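Local structure of lectin (4HR6) at residues H36-F40 with L52-T56; V60-D64 with L103-F107; R78-L83 with T136-L141. The protein probably binds carbohydrate as a seed lectin and is a three-chain, nontoxic homologue of type II ribosome-inactivating proteins. One frame throughout, in Å; residues are numbered along the deposited sequence.

Contact 1 (H36-F40 with L52-T56)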
ATOM      1  N   HIS B  36     -35.535  16.457  15.032  1.00 47.68           N
ATOM      2  CA  HIS B  36     -36.509  15.872  14.074  1.00 49.59           C
ATOM      3  C   HIS B  36     -36.149  16.190  12.655  1.00 44.24           C
ATOM      4  O   HIS B  36     -36.973  15.996  11.774  1.00 46.11           O
ATOM      5  CB  HIS B  36     -37.924  16.437  14.261  1.00 52.78           C
ATOM      6  CG  HIS B  36     -38.312  16.597  15.673  1.00 56.47           C
ATOM      7  ND1 HIS B  36     -38.219  15.563  16.574  1.00 63.98           N
ATOM      8  CD2 HIS B  36     -38.755  17.673  16.361  1.00 61.30           C
ATOM      9  CE1 HIS B  36     -38.595  15.995  17.764  1.00 67.80           C
ATOM     10  NE2 HIS B  36     -38.932  17.269  17.661  1.00 66.99           N
ATOM     11  N   GLU B  37     -34.957  16.739  12.442  1.00 45.20           N
ATOM     12  CA  GLU B  37     -34.468  17.062  11.116  1.00 41.15           C
ATOM     13  C   GLU B  37     -33.358  16.091  10.758  1.00 37.98           C
ATOM     14  O   GLU B  37     -32.640  15.617  11.638  1.00 35.36           O
ATOM     15  CB  GLU B  37     -33.909  18.470  11.077  1.00 43.05           C
ATOM     16  CG  GLU B  37     -34.819  19.532  11.660  1.00 47.90           C
ATOM     17  CD  GLU B  37     -36.064  19.768  10.832  1.00 47.76           C
ATOM     18  OE1 GLU B  37     -35.982  19.809   9.594  1.00 50.54           O
ATOM     19  OE2 GLU B  37     -37.139  19.933  11.434  1.00 56.42           O
ATOM     20  N   SER B  38     -33.246  15.804   9.461  1.00 32.26           N
ATOM     21  CA  SER B  38     -32.154  15.051   8.912  1.00 30.88           C
ATOM     22  C   SER B  38     -31.763  15.729   7.601  1.00 30.52           C
ATOM     23  O   SER B  38     -32.528  16.517   7.025  1.00 30.98           O
ATOM     24  CB  SER B  38     -32.559  13.586   8.712  1.00 32.33           C
ATOM     25  OG  SER B  38     -33.607  13.461   7.756  1.00 31.07           O
ATOM     26  N   TYR B  39     -30.549  15.460   7.137  1.00 29.40           N
ATOM     27  CA  TYR B  39     -30.033  16.151   5.964  1.00 27.49           C
ATOM     28  C   TYR B  39     -29.414  15.145   5.027  1.00 27.63           C
ATOM     29  O   TYR B  39     -28.632  14.299   5.446  1.00 27.98           O
ATOM     30  CB  TYR B  39     -29.033  17.225   6.374  1.00 27.95           C
ATOM     31  CG  TYR B  39     -29.612  18.201   7.351  1.00 27.74           C
ATOM     32  CD1 TYR B  39     -29.597  17.929   8.700  1.00 28.78           C
ATOM     33  CD2 TYR B  39     -30.221  19.367   6.917  1.00 29.16           C
ATOM     34  CE1 TYR B  39     -30.158  18.795   9.608  1.00 30.85           C
ATOM     35  CE2 TYR B  39     -30.794  20.244   7.819  1.00 31.57           C
ATOM     36  CZ  TYR B  39     -30.749  19.947   9.171  1.00 31.57           C
ATOM     37  OH  TYR B  39     -31.307  20.795  10.107  1.00 36.18           O
ATOM     38  N   PHE B  40     -29.811  15.226   3.762  1.00 27.15           N
ATOM     39  CA  PHE B  40     -29.456  14.243   2.757  1.00 26.83           C
ATOM     40  C   PHE B  40     -28.726  14.975   1.666  1.00 28.86           C
ATOM     41  O   PHE B  40     -29.120  16.088   1.304  1.00 29.17           O
ATOM     42  CB  PHE B  40     -30.709  13.589   2.167  1.00 26.45           C
ATOM     43  CG  PHE B  40     -31.291  12.514   3.026  1.00 26.61           C
ATOM     44  CD1 PHE B  40     -31.983  12.826   4.176  1.00 27.80           C
ATOM     45  CD2 PHE B  40     -31.154  11.178   2.677  1.00 27.69           C
ATOM     46  CE1 PHE B  40     -32.529  11.821   4.965  1.00 28.80           C
ATOM     47  CE2 PHE B  40     -31.681  10.171   3.466  1.00 27.88           C
ATOM     48  CZ  PHE B  40     -32.377  10.493   4.615  1.00 28.79           C
ATOM     49  N   LEU B  52     -33.820   5.550   5.715  1.00 37.97           N
ATOM     50  CA  LEU B  52     -33.080   6.236   6.783  1.00 37.08           C
ATOM     51  C   LEU B  52     -33.823   7.433   7.326  1.00 32.29           C
ATOM     52  O   LEU B  52     -34.337   8.241   6.574  1.00 30.30           O
ATOM     53  CB  LEU B  52     -31.724   6.737   6.289  1.00 38.68           C
ATOM     54  CG  LEU B  52     -30.700   5.716   5.823  1.00 40.34           C
ATOM     55  CD1 LEU B  52     -29.573   6.431   5.088  1.00 40.26           C
ATOM     56  CD2 LEU B  52     -30.180   4.923   7.008  1.00 41.53           C
ATOM     57  N   PHE B  53     -33.807   7.565   8.641  1.00 33.50           N
ATOM     58  CA  PHE B  53     -34.321   8.743   9.329  1.00 34.14           C
ATOM     59  C   PHE B  53     -35.743   9.058   8.885  1.00 34.46           C
ATOM     60  O   PHE B  53     -36.098  10.206   8.646  1.00 36.00           O
ATOM     61  CB  PHE B  53     -33.380   9.944   9.132  1.00 33.79           C
ATOM     62  CG  PHE B  53     -31.932   9.643   9.435  1.00 34.47           C
ATOM     63  CD1 PHE B  53     -31.559   9.010  10.615  1.00 36.37           C
ATOM     64  CD2 PHE B  53     -30.931   9.976   8.528  1.00 33.57           C
ATOM     65  CE1 PHE B  53     -30.230   8.719  10.879  1.00 35.30           C
ATOM     66  CE2 PHE B  53     -29.606   9.685   8.795  1.00 33.32           C
ATOM     67  CZ  PHE B  53     -29.256   9.060   9.966  1.00 33.62           C
ATOM     68  N   THR B  54     -36.559   8.018   8.784  1.00 37.12           N
ATOM     69  CA  THR B  54     -37.900   8.152   8.200  1.00 39.40           C
ATOM     70  C   THR B  54     -38.896   8.825   9.140  1.00 38.58           C
ATOM     71  O   THR B  54     -39.917   9.310   8.701  1.00 40.13           O
ATOM     72  CB  THR B  54     -38.442   6.784   7.751  1.00 39.73           C
ATOM     73  OG1 THR B  54     -38.288   5.835   8.818  1.00 39.07           O
ATOM     74  CG2 THR B  54     -37.657   6.304   6.550  1.00 42.09           C
ATOM     75  N   ASP B  55     -38.576   8.863  10.423  1.00 40.01           N
ATOM     76  CA  ASP B  55     -39.349   9.617  11.400  1.00 44.07           C
ATOM     77  C   ASP B  55     -38.742  11.006  11.642  1.00 40.67           C
ATOM     78  O   ASP B  55     -38.730  11.477  12.771  1.00 40.05           O
ATOM     79  CB  ASP B  55     -39.365   8.839  12.715  1.00 48.95           C
ATOM     80  CG  ASP B  55     -37.972   8.629  13.262  1.00 57.45           C
ATOM     81  OD1 ASP B  55     -37.083   8.209  12.489  1.00 64.87           O
ATOM     82  OD2 ASP B  55     -37.749   8.923  14.447  1.00 68.25           O
ATOM     83  N   THR B  56     -38.236  11.651  10.589  1.00 35.85           N
ATOM     84  CA  THR B  56     -37.689  13.003  10.676  1.00 34.30           C
ATOM     85  C   THR B  56     -38.170  13.779   9.475  1.00 33.39           C
ATOM     86  O   THR B  56     -38.654  13.192   8.516  1.00 34.85           O
ATOM     87  CB  THR B  56     -36.125  13.002  10.711  1.00 35.09           C
ATOM     88  OG1 THR B  56     -35.583  12.613   9.438  1.00 32.43           O
ATOM     89  CG2 THR B  56     -35.640  12.059  11.741  1.00 33.36           C
TER

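Contact 2 (V60-D64 with L103-F107)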
ATOM      1  N   VAL B  60     -33.025  18.115   1.964  1.00 32.02           N
ATOM      2  CA  VAL B  60     -32.104  17.800   0.893  1.00 33.99           C
ATOM      3  C   VAL B  60     -31.119  18.962   0.722  1.00 33.91           C
ATOM      4  O   VAL B  60     -31.522  20.087   0.484  1.00 33.78           O
ATOM      5  CB  VAL B  60     -32.862  17.570  -0.426  1.00 33.65           C
ATOM      6  CG1 VAL B  60     -31.907  17.182  -1.542  1.00 36.16           C
ATOM      7  CG2 VAL B  60     -33.905  16.485  -0.232  1.00 34.17           C
ATOM      8  N   LEU B  61     -29.828  18.675   0.825  1.00 32.60           N
ATOM      9  CA  LEU B  61     -28.803  19.709   0.683  1.00 31.87           C
ATOM     10  C   LEU B  61     -28.679  20.107  -0.774  1.00 31.81           C
ATOM     11  O   LEU B  61     -29.051  19.352  -1.662  1.00 32.43           O
ATOM     12  CB  LEU B  61     -27.461  19.203   1.247  1.00 30.82           C
ATOM     13  CG  LEU B  61     -27.587  18.819   2.722  1.00 31.71           C
ATOM     14  CD1 LEU B  61     -26.427  17.988   3.222  1.00 33.61           C
ATOM     15  CD2 LEU B  61     -27.775  20.053   3.597  1.00 32.30           C
ATOM     16  N   ASN B  62     -28.171  21.303  -1.020  1.00 33.19           N
ATOM     17  CA  ASN B  62     -28.015  21.805  -2.375  1.00 36.12           C
ATOM     18  C   ASN B  62     -26.603  21.586  -2.914  1.00 35.10           C
ATOM     19  O   ASN B  62     -26.104  22.379  -3.691  1.00 36.94           O
ATOM     20  CB  ASN B  62     -28.423  23.282  -2.462  1.00 42.00           C
ATOM     21  CG  ASN B  62     -27.593  24.179  -1.563  1.00 48.86           C
ATOM     22  OD1 ASN B  62     -27.117  23.763  -0.494  1.00 53.75           O
ATOM     23  ND2 ASN B  62     -27.432  25.432  -1.978  1.00 55.88           N
ATOM     24  N   PHE B  63     -25.979  20.487  -2.498  1.00 31.75           N
ATOM     25  CA  PHE B  63     -24.730  20.013  -3.087  1.00 29.75           C
ATOM     26  C   PHE B  63     -24.674  18.505  -2.887  1.00 29.82           C
ATOM     27  O   PHE B  63     -25.445  17.944  -2.090  1.00 30.52           O
ATOM     28  CB  PHE B  63     -23.498  20.670  -2.440  1.00 28.99           C
ATOM     29  CG  PHE B  63     -23.548  20.722  -0.947  1.00 26.90           C
ATOM     30  CD1 PHE B  63     -23.108  19.675  -0.191  1.00 27.71           C
ATOM     31  CD2 PHE B  63     -24.069  21.830  -0.306  1.00 28.37           C
ATOM     32  CE1 PHE B  63     -23.163  19.729   1.190  1.00 28.38           C
ATOM     33  CE2 PHE B  63     -24.141  21.894   1.063  1.00 27.51           C
ATOM     34  CZ  PHE B  63     -23.688  20.844   1.819  1.00 28.89           C
ATOM     35  N   ASP B  64     -23.776  17.853  -3.617  1.00 29.52           N
ATOM     36  CA  ASP B  64     -23.678  16.410  -3.555  1.00 31.83           C
ATOM     37  C   ASP B  64     -22.388  15.982  -2.847  1.00 31.14           C
ATOM     38  O   ASP B  64     -21.612  16.824  -2.369  1.00 31.66           O
ATOM     39  CB  ASP B  64     -23.920  15.762  -4.930  1.00 32.73           C
ATOM     40  CG  ASP B  64     -22.846  16.024  -5.928  1.00 33.85           C
ATOM     41  OD1 ASP B  64     -21.651  15.985  -5.574  1.00 38.09           O
ATOM     42  OD2 ASP B  64     -23.198  16.208  -7.107  1.00 32.45           O
ATOM     43  N   LEU B 103     -21.336  24.115   6.430  1.00 34.67           N
ATOM     44  CA  LEU B 103     -21.638  22.719   6.149  1.00 34.14           C
ATOM     45  C   LEU B 103     -20.676  22.074   5.157  1.00 30.15           C
ATOM     46  O   LEU B 103     -20.142  21.035   5.448  1.00 29.70           O
ATOM     47  CB  LEU B 103     -23.095  22.520   5.677  1.00 35.67           C
ATOM     48  CG  LEU B 103     -24.201  22.442   6.729  1.00 39.37           C
ATOM     49  CD1 LEU B 103     -25.439  21.827   6.093  1.00 42.92           C
ATOM     50  CD2 LEU B 103     -23.812  21.651   7.965  1.00 40.25           C
ATOM     51  N   PRO B 104     -20.488  22.665   3.975  1.00 31.11           N
ATOM     52  CA  PRO B 104     -19.602  22.013   3.007  1.00 31.66           C
ATOM     53  C   PRO B 104     -18.190  21.819   3.573  1.00 31.24           C
ATOM     54  O   PRO B 104     -17.605  20.751   3.459  1.00 30.03           O
ATOM     55  CB  PRO B 104     -19.569  22.996   1.831  1.00 30.91           C
ATOM     56  CG  PRO B 104     -20.748  23.867   1.988  1.00 31.22           C
ATOM     57  CD  PRO B 104     -21.105  23.892   3.434  1.00 31.45           C
ATOM     58  N   LEU B 105     -17.665  22.863   4.190  1.00 32.17           N
ATOM     59  CA  LEU B 105     -16.347  22.814   4.807  1.00 33.85           C
ATOM     60  C   LEU B 105     -16.271  21.716   5.855  1.00 30.84           C
ATOM     61  O   LEU B 105     -15.317  20.929   5.872  1.00 30.84           O
ATOM     62  CB  LEU B 105     -16.041  24.158   5.464  1.00 38.84           C
ATOM     63  CG  LEU B 105     -14.635  24.271   6.053  1.00 47.58           C
ATOM     64  CD1 LEU B 105     -13.683  24.699   4.949  1.00 50.14           C
ATOM     65  CD2 LEU B 105     -14.598  25.248   7.230  1.00 51.49           C
ATOM     66  N   SER B 106     -17.281  21.656   6.716  1.00 27.84           N
ATOM     67  CA  SER B 106     -17.298  20.677   7.800  1.00 27.38           C
ATOM     68  C   SER B 106     -17.360  19.252   7.256  1.00 28.23           C
ATOM     69  O   SER B 106     -16.673  18.382   7.774  1.00 25.63           O
ATOM     70  CB  SER B 106     -18.425  20.971   8.788  1.00 27.94           C
ATOM     71  OG  SER B 106     -18.352  22.319   9.245  1.00 29.44           O
ATOM     72  N   PHE B 107     -18.133  19.030   6.185  1.00 28.03           N
ATOM     73  CA  PHE B 107     -18.152  17.720   5.535  1.00 29.02           C
ATOM     74  C   PHE B 107     -16.767  17.321   4.977  1.00 28.81           C
ATOM     75  O   PHE B 107     -16.327  16.195   5.129  1.00 28.50           O
ATOM     76  CB  PHE B 107     -19.210  17.657   4.421  1.00 29.62           C
ATOM     77  CG  PHE B 107     -20.577  17.246   4.905  1.00 30.37           C
ATOM     78  CD1 PHE B 107     -21.681  18.043   4.668  1.00 31.45           C
ATOM     79  CD2 PHE B 107     -20.753  16.059   5.592  1.00 31.69           C
ATOM     80  CE1 PHE B 107     -22.946  17.655   5.110  1.00 33.16           C
ATOM     81  CE2 PHE B 107     -22.012  15.669   6.045  1.00 32.26           C
ATOM     82  CZ  PHE B 107     -23.102  16.467   5.801  1.00 32.54           C
TER

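Contact 3 (R78-L83 with T136-L141)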
ATOM      1  N   ARG B  78      -9.481  21.140  -1.028  1.00 32.01           N
ATOM      2  CA  ARG B  78      -8.930  20.326   0.050  1.00 32.15           C
ATOM      3  C   ARG B  78      -7.500  20.738   0.463  1.00 33.68           C
ATOM      4  O   ARG B  78      -7.123  20.583   1.630  1.00 35.22           O
ATOM      5  CB  ARG B  78      -8.934  18.851  -0.369  1.00 31.57           C
ATOM      6  CG  ARG B  78     -10.312  18.210  -0.387  1.00 32.81           C
ATOM      7  CD  ARG B  78     -10.318  16.889  -1.142  1.00 30.99           C
ATOM      8  NE  ARG B  78     -10.262  17.114  -2.594  1.00 31.81           N
ATOM      9  CZ  ARG B  78     -10.009  16.168  -3.485  1.00 31.13           C
ATOM     10  NH1 ARG B  78      -9.772  14.926  -3.089  1.00 30.06           N
ATOM     11  NH2 ARG B  78      -9.987  16.460  -4.780  1.00 33.58           N
ATOM     12  N   GLN B  79      -6.723  21.252  -0.489  1.00 34.65           N
ATOM     13  CA  GLN B  79      -5.339  21.681  -0.245  1.00 38.62           C
ATOM     14  C   GLN B  79      -5.224  23.021   0.478  1.00 40.55           C
ATOM     15  O   GLN B  79      -4.135  23.558   0.628  1.00 40.64           O
ATOM     16  CB  GLN B  79      -4.584  21.736  -1.558  1.00 41.39           C
ATOM     17  CG  GLN B  79      -4.397  20.349  -2.136  1.00 45.05           C
ATOM     18  CD  GLN B  79      -3.896  20.375  -3.545  1.00 47.82           C
ATOM     19  OE1 GLN B  79      -4.652  20.148  -4.480  1.00 53.38           O
ATOM     20  NE2 GLN B  79      -2.605  20.650  -3.712  1.00 56.04           N
ATOM     21  N   THR B  80      -6.361  23.532   0.935  1.00 38.94           N
ATOM     22  CA  THR B  80      -6.463  24.771   1.658  1.00 39.94           C
ATOM     23  C   THR B  80      -7.065  24.553   3.052  1.00 38.22           C
ATOM     24  O   THR B  80      -7.040  25.437   3.892  1.00 41.80           O
ATOM     25  CB  THR B  80      -7.370  25.712   0.840  1.00 45.58           C
ATOM     26  OG1 THR B  80      -6.604  26.244  -0.249  1.00 50.15           O
ATOM     27  CG2 THR B  80      -7.925  26.843   1.670  1.00 50.43           C
ATOM     28  N   ILE B  81      -7.618  23.380   3.311  1.00 35.08           N
ATOM     29  CA  ILE B  81      -8.425  23.198   4.495  1.00 32.87           C
ATOM     30  C   ILE B  81      -7.684  22.367   5.511  1.00 32.09           C
ATOM     31  O   ILE B  81      -7.272  21.249   5.218  1.00 32.94           O
ATOM     32  CB  ILE B  81      -9.753  22.511   4.141  1.00 34.95           C
ATOM     33  CG1 ILE B  81     -10.579  23.430   3.236  1.00 36.86           C
ATOM     34  CG2 ILE B  81     -10.528  22.168   5.395  1.00 35.14           C
ATOM     35  CD1 ILE B  81     -11.621  22.701   2.429  1.00 38.19           C
ATOM     36  N   VAL B  82      -7.552  22.907   6.715  1.00 30.40           N
ATOM     37  CA  VAL B  82      -6.797  22.256   7.762  1.00 33.00           C
ATOM     38  C   VAL B  82      -7.578  21.088   8.336  1.00 31.91           C
ATOM     39  O   VAL B  82      -8.794  21.178   8.507  1.00 33.28           O
ATOM     40  CB  VAL B  82      -6.385  23.235   8.910  1.00 33.01           C
ATOM     41  CG1 VAL B  82      -5.344  24.214   8.418  1.00 34.04           C
ATOM     42  CG2 VAL B  82      -7.575  24.017   9.453  1.00 37.34           C
ATOM     43  N   LEU B  83      -6.858  20.002   8.617  1.00 29.71           N
ATOM     44  CA  LEU B  83      -7.370  18.817   9.284  1.00 30.18           C
ATOM     45  C   LEU B  83      -6.677  18.673  10.628  1.00 32.23           C
ATOM     46  O   LEU B  83      -5.541  19.126  10.802  1.00 31.06           O
ATOM     47  CB  LEU B  83      -7.078  17.571   8.456  1.00 30.46           C
ATOM     48  CG  LEU B  83      -7.581  17.639   7.015  1.00 30.43           C
ATOM     49  CD1 LEU B  83      -7.292  16.322   6.323  1.00 29.53           C
ATOM     50  CD2 LEU B  83      -9.070  17.974   7.005  1.00 31.40           C
ATOM     51  N   THR B 136      -2.308  21.010  13.614  1.00 41.13           N
ATOM     52  CA  THR B 136      -3.034  20.975  12.371  1.00 41.73           C
ATOM     53  C   THR B 136      -2.105  20.719  11.149  1.00 39.41           C
ATOM     54  O   THR B 136      -0.922  21.097  11.161  1.00 38.45           O
ATOM     55  CB  THR B 136      -3.813  22.312  12.323  1.00 40.77           C
ATOM     56  OG1 THR B 136      -5.188  22.082  12.677  1.00 46.15           O
ATOM     57  CG2 THR B 136      -3.700  23.019  11.064  1.00 42.56           C
ATOM     58  N   PHE B 137      -2.631  20.064  10.112  1.00 34.69           N
ATOM     59  CA  PHE B 137      -1.938  19.963   8.814  1.00 33.19           C
ATOM     60  C   PHE B 137      -2.894  20.187   7.651  1.00 33.95           C
ATOM     61  O   PHE B 137      -4.099  20.034   7.802  1.00 34.05           O
ATOM     62  CB  PHE B 137      -1.230  18.607   8.665  1.00 32.66           C
ATOM     63  CG  PHE B 137      -2.149  17.444   8.409  1.00 34.85           C
ATOM     64  CD1 PHE B 137      -2.814  16.822   9.449  1.00 34.43           C
ATOM     65  CD2 PHE B 137      -2.322  16.951   7.124  1.00 37.74           C
ATOM     66  CE1 PHE B 137      -3.655  15.754   9.213  1.00 37.02           C
ATOM     67  CE2 PHE B 137      -3.167  15.879   6.882  1.00 35.89           C
ATOM     68  CZ  PHE B 137      -3.829  15.280   7.924  1.00 36.14           C
ATOM     69  N   ILE B 138      -2.338  20.551   6.504  1.00 34.04           N
ATOM     70  CA  ILE B 138      -3.080  20.699   5.266  1.00 38.17           C
ATOM     71  C   ILE B 138      -2.627  19.584   4.321  1.00 40.18           C
ATOM     72  O   ILE B 138      -1.437  19.406   4.106  1.00 41.48           O
ATOM     73  CB  ILE B 138      -2.844  22.083   4.633  1.00 40.07           C
ATOM     74  CG1 ILE B 138      -3.333  23.191   5.585  1.00 42.83           C
ATOM     75  CG2 ILE B 138      -3.584  22.217   3.314  1.00 42.16           C
ATOM     76  CD1 ILE B 138      -2.808  24.573   5.252  1.00 41.97           C
ATOM     77  N   PRO B 139      -3.576  18.811   3.770  1.00 41.42           N
ATOM     78  CA  PRO B 139      -3.189  17.744   2.855  1.00 41.16           C
ATOM     79  C   PRO B 139      -2.527  18.269   1.605  1.00 40.52           C
ATOM     80  O   PRO B 139      -2.921  19.305   1.078  1.00 41.59           O
ATOM     81  CB  PRO B 139      -4.515  17.076   2.478  1.00 42.01           C
ATOM     82  CG  PRO B 139      -5.577  18.013   2.893  1.00 43.34           C
ATOM     83  CD  PRO B 139      -5.026  18.835   4.021  1.00 41.58           C
ATOM     84  N   ASP B 140      -1.532  17.546   1.131  1.00 41.04           N
ATOM     85  CA  ASP B 140      -0.850  17.903  -0.097  1.00 44.86           C
ATOM     86  C   ASP B 140      -1.241  16.866  -1.162  1.00 41.32           C
ATOM     87  O   ASP B 140      -2.158  16.086  -0.956  1.00 35.97           O
ATOM     88  CB  ASP B 140       0.660  17.926   0.162  1.00 49.86           C
ATOM     89  CG  ASP B 140       1.402  18.958  -0.702  1.00 58.48           C
ATOM     90  OD1 ASP B 140       2.539  19.343  -0.312  1.00 60.71           O
ATOM     91  OD2 ASP B 140       0.861  19.375  -1.762  1.00 59.58           O
ATOM     92  N   LEU B 141      -0.523  16.845  -2.276  1.00 39.07           N
ATOM     93  CA  LEU B 141      -0.831  15.956  -3.386  1.00 37.95           C
ATOM     94  C   LEU B 141      -0.719  14.474  -3.059  1.00 38.31           C
ATOM     95  O   LEU B 141      -1.371  13.639  -3.693  1.00 35.99           O
ATOM     96  CB  LEU B 141       0.071  16.295  -4.576  1.00 39.51           C
ATOM     97  CG  LEU B 141      -0.266  17.634  -5.230  1.00 41.93           C
ATOM     98  CD1 LEU B 141       0.793  18.035  -6.242  1.00 42.90           C
ATOM     99  CD2 LEU B 141      -1.627  17.544  -5.909  1.00 44.04           C
TER
HETATM  100  O   HOH W   1      -1.499  21.448   0.124  1.00 56.53           O

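Contact 1 (H36-F40 with L52-T56)
Strand 37-40, helix 46-51 and strand 57-60 form a beta-alpha-beta crossover in the mixed sheet of the ribosome-inactivating fold, and residues 52-56 are its return loop, lying against the strand it left. At His36, just before the strand, the carbonyl O comes 3.3 Å from Thr56 CA while the imidazole leads away to the exposed side. Glu37 points away from the loop, and its carboxylate is satisfied by His57 and Asn59 of the parallel neighbour. Ser38 turns inward; its small side chain lets Phe53 approach, CB to CB 3.8 Å. Ser38 OG lies 2.7 Å from Thr56 OG1, within hydrogen-bonding distance. Thr56 OG1 also donates to Phe53 O at 2.6 Å, reinforcing the type I turn from Phe53 to Thr56, whose backbone bond is weak. Tyr39 points away, its ring meeting that of Tyr30 on the next strand. Phe40 supplies the buried, apolar end, where a large ring can reach the loop: its CZ lies 4.2 Å from both Leu52 CB and Phe53 CD2, with Leu52 O at the ring edge, 3.6 Å from CZ.

Contact 2 (V60-D64 with L103-F107)
This is a wholly apolar, buried contact between the loop that leaves strand 57-60 and the first turn of helix 103-119. The backbones keep their distance, with CA atoms 8.2 Å apart at Phe63 and Pro104 and 9.5 Å at Leu61 and Leu103, so side chains alone fill the gap. Leu61 and Phe63 both point toward the helix, while Asn62 between them stays exposed, as suits its polar amide. Leu61 divides its two methyls: CD2 lies 3.9 Å from Leu103 CD1, and CD1 lies 4.0 Å from Phe107 CE1. Those two helix residues share a face because they are one turn apart, as the backbone bond from Phe107 N to Leu103 O (2.9 Å) confirms. The contact thus joins the loop leaving the mixed sheet to the helical part of the ribosome-inactivating fold. Pro104 suits the first turn, where a missing N-H costs no helical hydrogen bond; its rigid ring offers CG to Phe63 CE2 at 4.0 Å and also packs on Ala73 and Ala74 of helix 67-74. Phe63 is the broadest surface on the loop side. At its ring edge, Phe63 CZ lies 4.2 Å from Leu103 CB and Phe63 CE1 lies 4.1 Å from Phe107 CD1, while Ser69 and Leu70 touch it from helix 67-74. Beyond Leu61 and Phe63, Phe107 meets the ring of Phe41 with planes at about 50°. Ser106 takes no part across the gap; its OG is hydrogen-bonded to Leu102 O and Asn94 ND2.

Contact 3 (R78-L83 with T136-L141)
Leu83 sits at the apolar centre, its CB over one face of the Phe137 ring, 4.3 Å from the centroid, a CH-pi contact. While CB covers the ring, the branched end extends to the proline, Leu83 CD1 to Pro139 CD 4.1 Å. Nearer the surface, Val82 CG1 packs on Ile138 CG1 (3.6 Å) and comes unusually close to Thr136 CG2 (3.3 Å). The backbones here form a single antiparallel beta bridge, a hydrogen-bonded pair: Leu83 N donates to Phe137 O at 2.9 Å and Phe137 N to Leu83 O at 3.1 Å. It ties the loop before helix 85-96 to the loop before helix 141-159 within the helical part of the ribosome-inactivating fold. Farther along, Pro139 O and Gln79 O are both acceptors and cannot bond each other, so a water donates to both, at 2.7 Å to Pro139 O and weakly, at 3.4 Å, to Gln79 O. Arg78 leads its guanidinium away, to salt bridges with Glu71, Glu147 and Asp148.

Contacts 1 and 2 adjoin through strand 37-40: Phe40 O lies 2.7 Å from Leu61 N, a probable hydrogen bond, so the loop of contact 2 continues the alignment begun in the sheet. Contact 2 in turn touches contact 3 on helix 103-119, where Leu105 CD1 meets Ile81 CG1 at 3.8 Å. Contacts 1 and 3 stay apart, their nearest atoms about 19 Å from each other. The chemistry follows burial. Contact 2, between the loop after strand 57-60 and helix 103-119, is entirely buried and held by hydrocarbon side chains. The other two, only partly buried, add polar links of different kinds: two hydroxyls within hydrogen-bonding distance in contact 1, backbone amides and a water in contact 3.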